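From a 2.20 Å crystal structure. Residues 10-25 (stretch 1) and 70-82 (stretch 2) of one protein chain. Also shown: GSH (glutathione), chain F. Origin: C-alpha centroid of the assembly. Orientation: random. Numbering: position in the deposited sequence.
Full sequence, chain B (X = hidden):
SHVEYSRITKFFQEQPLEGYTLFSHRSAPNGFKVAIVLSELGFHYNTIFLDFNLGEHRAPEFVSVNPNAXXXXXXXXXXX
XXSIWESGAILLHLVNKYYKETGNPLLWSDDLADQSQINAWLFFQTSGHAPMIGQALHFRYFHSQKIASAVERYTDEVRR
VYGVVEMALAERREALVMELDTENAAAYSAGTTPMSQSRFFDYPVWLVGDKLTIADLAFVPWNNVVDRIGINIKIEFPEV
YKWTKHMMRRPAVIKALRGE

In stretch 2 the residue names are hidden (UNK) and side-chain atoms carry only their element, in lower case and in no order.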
# COMPACT_ATOMS: atom_id res chain seq x y z
N LYS B 10 -0.05 26.90 14.84
CA LYS B 10 -0.80 28.05 14.38
C LYS B 10 -1.71 27.65 13.23
O LYS B 10 -2.87 28.07 13.17
CB LYS B 10 0.15 29.17 13.93
CG LYS B 10 -0.52 30.53 13.79
CD LYS B 10 0.48 31.61 13.41
CE LYS B 10 -0.13 33.00 13.53
NZ LYS B 10 -1.36 33.15 12.70
N PHE B 11 -1.19 26.84 12.31
CA PHE B 11 -1.97 26.39 11.16
C PHE B 11 -3.27 25.74 11.58
O PHE B 11 -4.33 26.01 11.00
CB PHE B 11 -1.18 25.39 10.31
CG PHE B 11 -1.98 24.78 9.19
CD1 PHE B 11 -2.39 25.56 8.11
CD2 PHE B 11 -2.35 23.44 9.23
CE1 PHE B 11 -3.17 25.01 7.09
CE2 PHE B 11 -3.12 22.88 8.22
CZ PHE B 11 -3.53 23.67 7.14
N PHE B 12 -3.21 24.88 12.60
CA PHE B 12 -4.40 24.20 13.07
C PHE B 12 -5.27 25.10 13.94
O PHE B 12 -6.31 24.66 14.45
CB PHE B 12 -4.04 22.92 13.83
CG PHE B 12 -3.48 21.84 12.95
CD1 PHE B 12 -2.12 21.77 12.68
CD2 PHE B 12 -4.33 20.91 12.35
CE1 PHE B 12 -1.61 20.78 11.84
CE2 PHE B 12 -3.84 19.93 11.50
CZ PHE B 12 -2.47 19.87 11.24
N GLN B 13 -4.85 26.35 14.11
CA GLN B 13 -5.63 27.31 14.90
C GLN B 13 -6.82 27.71 14.03
O GLN B 13 -7.98 27.63 14.46
CB GLN B 13 -4.80 28.55 15.22
CG GLN B 13 -3.65 28.34 16.20
CD GLN B 13 -4.13 28.11 17.62
OE1 GLN B 13 -4.71 27.07 17.94
NE2 GLN B 13 -3.88 29.08 18.49
N GLU B 14 -6.52 28.13 12.81
CA GLU B 14 -7.54 28.54 11.85
C GLU B 14 -7.23 27.94 10.48
O GLU B 14 -6.44 28.49 9.70
CB GLU B 14 -7.59 30.07 11.77
CG GLU B 14 -6.23 30.74 11.59
CD GLU B 14 -6.32 32.25 11.58
OE1 GLU B 14 -6.99 32.81 10.69
OE2 GLU B 14 -5.72 32.89 12.48
N GLN B 15 -7.85 26.80 10.19
CA GLN B 15 -7.65 26.10 8.93
C GLN B 15 -8.49 26.66 7.79
O GLN B 15 -9.55 27.24 8.01
CB GLN B 15 -7.97 24.61 9.10
CG GLN B 15 -6.78 23.73 9.44
CD GLN B 15 -7.15 22.26 9.51
OE1 GLN B 15 -7.73 21.80 10.50
NE2 GLN B 15 -6.82 21.52 8.46
N PRO B 16 -8.01 26.49 6.54
CA PRO B 16 -8.76 26.99 5.38
C PRO B 16 -10.14 26.35 5.37
O PRO B 16 -10.38 25.37 6.08
CB PRO B 16 -7.90 26.53 4.21
CG PRO B 16 -6.51 26.59 4.78
CD PRO B 16 -6.69 25.97 6.14
N LEU B 17 -11.05 26.89 4.57
CA LEU B 17 -12.40 26.36 4.50
C LEU B 17 -12.58 25.43 3.30
O LEU B 17 -13.48 24.58 3.30
CB LEU B 17 -13.42 27.50 4.42
CG LEU B 17 -13.43 28.48 5.60
CD1 LEU B 17 -14.48 29.56 5.37
CD2 LEU B 17 -13.72 27.72 6.90
N GLU B 18 -11.74 25.59 2.29
CA GLU B 18 -11.81 24.74 1.10
C GLU B 18 -10.40 24.41 0.63
O GLU B 18 -9.42 24.81 1.26
CB GLU B 18 -12.57 25.45 -0.02
CG GLU B 18 -11.80 26.59 -0.67
CD GLU B 18 -12.52 27.16 -1.88
OE1 GLU B 18 -11.96 28.06 -2.55
OE2 GLU B 18 -13.64 26.70 -2.17
N GLY B 19 -10.31 23.69 -0.47
CA GLY B 19 -9.00 23.33 -0.99
C GLY B 19 -8.32 22.21 -0.21
O GLY B 19 -8.96 21.53 0.59
N TYR B 20 -7.03 22.03 -0.45
CA TYR B 20 -6.27 20.98 0.22
C TYR B 20 -4.94 21.48 0.74
O TYR B 20 -4.32 22.35 0.16
CB TYR B 20 -6.02 19.82 -0.74
CG TYR B 20 -7.26 19.29 -1.41
CD1 TYR B 20 -7.88 20.01 -2.43
CD2 TYR B 20 -7.86 18.11 -0.97
CE1 TYR B 20 -9.06 19.57 -3.01
CE2 TYR B 20 -9.05 17.65 -1.55
CZ TYR B 20 -9.64 18.39 -2.57
OH TYR B 20 -10.82 17.97 -3.13
N THR B 21 -4.51 20.91 1.86
CA THR B 21 -3.23 21.25 2.45
C THR B 21 -2.44 19.95 2.43
O THR B 21 -2.90 18.92 2.93
CB THR B 21 -3.37 21.73 3.91
OG1 THR B 21 -4.20 22.90 3.96
CG2 THR B 21 -2.00 22.07 4.49
N LEU B 22 -1.25 19.99 1.85
CA LEU B 22 -0.42 18.81 1.77
C LEU B 22 0.80 18.91 2.68
O LEU B 22 1.56 19.88 2.59
CB LEU B 22 0.04 18.57 0.33
CG LEU B 22 1.12 17.51 0.12
CD1 LEU B 22 0.57 16.13 0.48
CD2 LEU B 22 1.59 17.53 -1.35
N PHE B 23 0.97 17.93 3.55
CA PHE B 23 2.13 17.90 4.43
C PHE B 23 3.13 16.99 3.76
O PHE B 23 2.80 15.87 3.38
CB PHE B 23 1.78 17.36 5.80
CG PHE B 23 0.95 18.30 6.61
CD1 PHE B 23 -0.43 18.26 6.55
CD2 PHE B 23 1.56 19.25 7.42
CE1 PHE B 23 -1.20 19.15 7.30
CE2 PHE B 23 0.80 20.14 8.16
CZ PHE B 23 -0.59 20.09 8.10
N SER B 24 4.36 17.48 3.60
CA SER B 24 5.40 16.70 2.93
C SER B 24 6.78 17.12 3.42
O SER B 24 6.93 17.71 4.49
CB SER B 24 5.29 16.93 1.42
OG SER B 24 6.27 16.19 0.71
N HIS B 25 7.80 16.80 2.62
CA HIS B 25 9.18 17.15 2.92
C HIS B 25 9.84 17.43 1.57
O HIS B 25 9.57 16.74 0.60
CB HIS B 25 9.89 16.01 3.64
CG HIS B 25 11.25 16.38 4.14
ND1 HIS B 25 12.34 16.50 3.29
CD2 HIS B 25 11.71 16.66 5.38
CE1 HIS B 25 13.40 16.85 4.00
NE2 HIS B 25 13.04 16.95 5.27
N UNK B 70 4.31 10.39 9.68
CA UNK B 70 5.14 10.41 8.48
C UNK B 70 4.45 11.23 7.40
O UNK B 70 3.28 11.61 7.55
c UNK B 70 5.37 8.98 7.96
c UNK B 70 6.19 8.08 8.88
n UNK B 70 9.27 6.80 11.75
c UNK B 70 7.65 8.55 8.95
c UNK B 70 8.47 7.64 11.10
n UNK B 70 7.63 8.42 11.78
n UNK B 70 8.50 7.68 9.77
N UNK B 71 5.17 11.52 6.33
CA UNK B 71 4.61 12.28 5.22
C UNK B 71 4.54 11.34 4.02
O UNK B 71 5.33 10.40 3.91
c UNK B 71 5.27 14.60 5.92
c UNK B 71 5.46 13.52 4.87
c UNK B 71 6.92 13.13 4.77
N UNK B 72 3.61 11.60 3.10
CA UNK B 72 2.65 12.70 3.13
C UNK B 72 1.36 12.43 3.90
O UNK B 72 1.03 11.29 4.22
c UNK B 72 2.28 11.49 1.16
c UNK B 72 2.36 12.93 1.66
c UNK B 72 3.48 10.84 1.83
N UNK B 73 0.64 13.50 4.17
CA UNK B 73 -0.65 13.45 4.83
C UNK B 73 -1.39 14.58 4.12
O UNK B 73 -0.79 15.62 3.80
c UNK B 73 -0.53 13.74 6.32
N UNK B 74 -2.67 14.38 3.85
CA UNK B 74 -3.44 15.40 3.16
C UNK B 74 -4.68 15.78 3.94
O UNK B 74 -5.34 14.93 4.54
c UNK B 74 -4.65 15.91 0.96
c UNK B 74 -5.39 15.22 -0.18
c UNK B 74 -3.65 16.93 0.42
c UNK B 74 -3.88 14.88 1.79
N UNK B 75 -5.01 17.06 3.94
CA UNK B 75 -6.20 17.50 4.62
C UNK B 75 -7.18 17.99 3.56
O UNK B 75 -6.88 18.91 2.80
c UNK B 75 -7.20 19.05 6.31
c UNK B 75 -4.95 18.10 6.72
c UNK B 75 -4.74 19.06 7.89
c UNK B 75 -5.91 18.62 5.64
N UNK B 76 -8.33 17.34 3.50
CA UNK B 76 -9.37 17.70 2.54
C UNK B 76 -10.31 18.66 3.29
O UNK B 76 -11.30 18.23 3.88
o UNK B 76 -11.30 15.83 0.13
c UNK B 76 -10.12 16.44 2.11
c UNK B 76 -11.12 16.71 1.00
o UNK B 76 -11.75 17.79 1.02
N UNK B 77 -9.97 19.95 3.29
CA UNK B 77 -10.75 20.96 4.00
C UNK B 77 -12.23 20.94 3.67
O UNK B 77 -13.07 21.07 4.57
n UNK B 77 -6.57 22.68 4.27
c UNK B 77 -8.75 22.49 4.14
n UNK B 77 -8.33 22.29 5.43
c UNK B 77 -10.18 22.35 3.73
c UNK B 77 -7.01 22.41 5.49
c UNK B 77 -7.64 22.74 3.41
N UNK B 78 -12.56 20.80 2.39
CA UNK B 78 -13.95 20.76 1.98
C UNK B 78 -14.74 19.66 2.66
O UNK B 78 -15.96 19.76 2.81
N UNK B 79 -14.06 18.59 3.06
CA UNK B 79 -14.74 17.48 3.73
C UNK B 79 -14.51 17.53 5.23
O UNK B 79 -14.06 16.56 5.84
c UNK B 79 -15.65 13.30 1.56
c UNK B 79 -14.72 15.92 1.70
c UNK B 79 -14.28 16.14 3.14
s UNK B 79 -14.25 14.30 1.03
N UNK B 80 -14.83 18.67 5.83
CA UNK B 80 -14.70 18.89 7.26
C UNK B 80 -13.30 18.58 7.77
O UNK B 80 -13.12 17.95 8.81
o UNK B 80 -16.61 17.80 10.23
c UNK B 80 -15.72 18.04 8.02
o UNK B 80 -15.19 19.45 9.87
c UNK B 80 -15.85 18.46 9.48
N UNK B 81 -12.30 19.03 7.02
CA UNK B 81 -10.91 18.81 7.38
C UNK B 81 -10.60 17.33 7.56
O UNK B 81 -9.93 16.94 8.51
o UNK B 81 -10.00 21.61 7.55
c UNK B 81 -10.61 21.07 8.47
c UNK B 81 -10.56 19.57 8.66
n UNK B 81 -11.34 21.76 9.34
N UNK B 82 -11.10 16.51 6.63
CA UNK B 82 -10.84 15.07 6.67
C UNK B 82 -9.36 14.88 6.40
O UNK B 82 -8.80 15.50 5.49
c UNK B 82 -11.90 12.35 4.09
c UNK B 82 -11.72 12.06 6.57
c UNK B 82 -11.63 14.35 5.58
c UNK B 82 -11.26 12.87 5.37
N1 GSH F . 4.07 4.02 2.85
CA1 GSH F . 4.09 5.48 3.07
C1 GSH F . 3.37 6.28 1.95
O11 GSH F . 3.36 5.82 0.80
O12 GSH F . 2.83 7.42 2.30
CB1 GSH F . 5.57 5.94 3.23
CG1 GSH F . 5.70 7.12 4.24
CD1 GSH F . 7.20 7.54 4.37
OE1 GSH F . 8.07 6.69 4.64
N2 GSH F . 7.44 8.85 4.18
CA2 GSH F . 8.81 9.40 4.29
C2 GSH F . 8.99 10.09 5.66
O2 GSH F . 8.04 10.59 6.28
CB2 GSH F . 9.05 10.45 3.18
SG2 GSH F . 9.17 9.73 1.51
N3 GSH F . 10.26 10.12 6.17
CA3 GSH F . 10.63 10.73 7.47
C3 GSH F . 10.91 9.65 8.52
O31 GSH F . 11.23 10.06 9.65
O32 GSH F . 10.81 8.44 8.20

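Position 70 carries three carbons, a nitrogen, then a carbon bearing two more nitrogens. It does not reach stretch 1. This guanidinium is Arg-70; its NE lies 2.9 Å from O32 of glutathione.

Position 71 has three carbons, one carrying the other two. One of the two end carbons lies 3.7 Å from Ser-24 CA. This is Val-71. Its backbone pairs with glutathione: Val-71 N donates to GSH O2 at 3.0 Å, and GSH N2 to Val-71 O at 2.6 Å.

At position 72 three carbons close a ring onto the backbone N. CB is 3.9 Å from Leu-22 CD1. This is Pro-72, after a cis peptide bond.

Position 73 has one carbon, 4.3 Å from Phe-23 CB. This is Ala-73. Phe-23 N donates to Ala-73 O at 2.9 Å; the return bond, Ala-73 N to Phe-23 O, is weak at 3.3 Å.

Position 74 has four carbons, forked at the second. One end carbon meets Tyr-20 CD2 at 3.9 Å, the other Leu-22 CB at 4.0 Å. This is Leu-74.

Position 75 also has four carbons, but forks at the first, with one arm two carbons long. The end of that arm sits 3.6 Å from Phe-23 CE1, 3.8 Å from Phe-12 CE2 and 4.2 Å from Phe-11 CE2. This is Ile-75.

Position 76 has two carbons, the second carrying two oxygens. One oxygen lies at the Tyr-20 ring edge, 3.3 Å from CE2. This is Asp-76.

Position 77 has one carbon, then a ring of three carbons and two nitrogens. One nitrogen makes a very short hydrogen bond to Thr-21 OG1, 2.4 Å. Pro-16 CD covers one ring face, 3.9 Å from the centroid. This is His-77.

Position 78 has no side-chain atoms. Its N is 4.2 Å from Glu-18 CA. This is Gly-78.

Position 79 is an unbranched chain of two carbons, sulfur and carbon, without contact to stretch 1: Met-79.

Position 80 has two carbons, the second with two oxygens, and also no contact: Asp-80.

Position 81 has two carbons, the second with one oxygen and one nitrogen. The oxygen is 3.3 Å from Gln-15 NE2, too poorly angled for a hydrogen bond. This is Asn-81. OD1 accepts from His-77 ND1 at 2.8 Å, so both ring nitrogens are held.

Position 82 has four carbons, forked at the second, out of reach: Leu-82.

The contact joins two antiparallel strands. Thr-21 and Ile-75 exchange backbone hydrogen bonds, as do Phe-23 and Ala-73. Ile-75 packs among phenylalanines on one face; Leu-74 packs against Tyr-20 and Leu-22 on the other. His-77 anchors the end beyond Asp-76.

Stretch 2 (70-82) RVPALIDHGMDNL
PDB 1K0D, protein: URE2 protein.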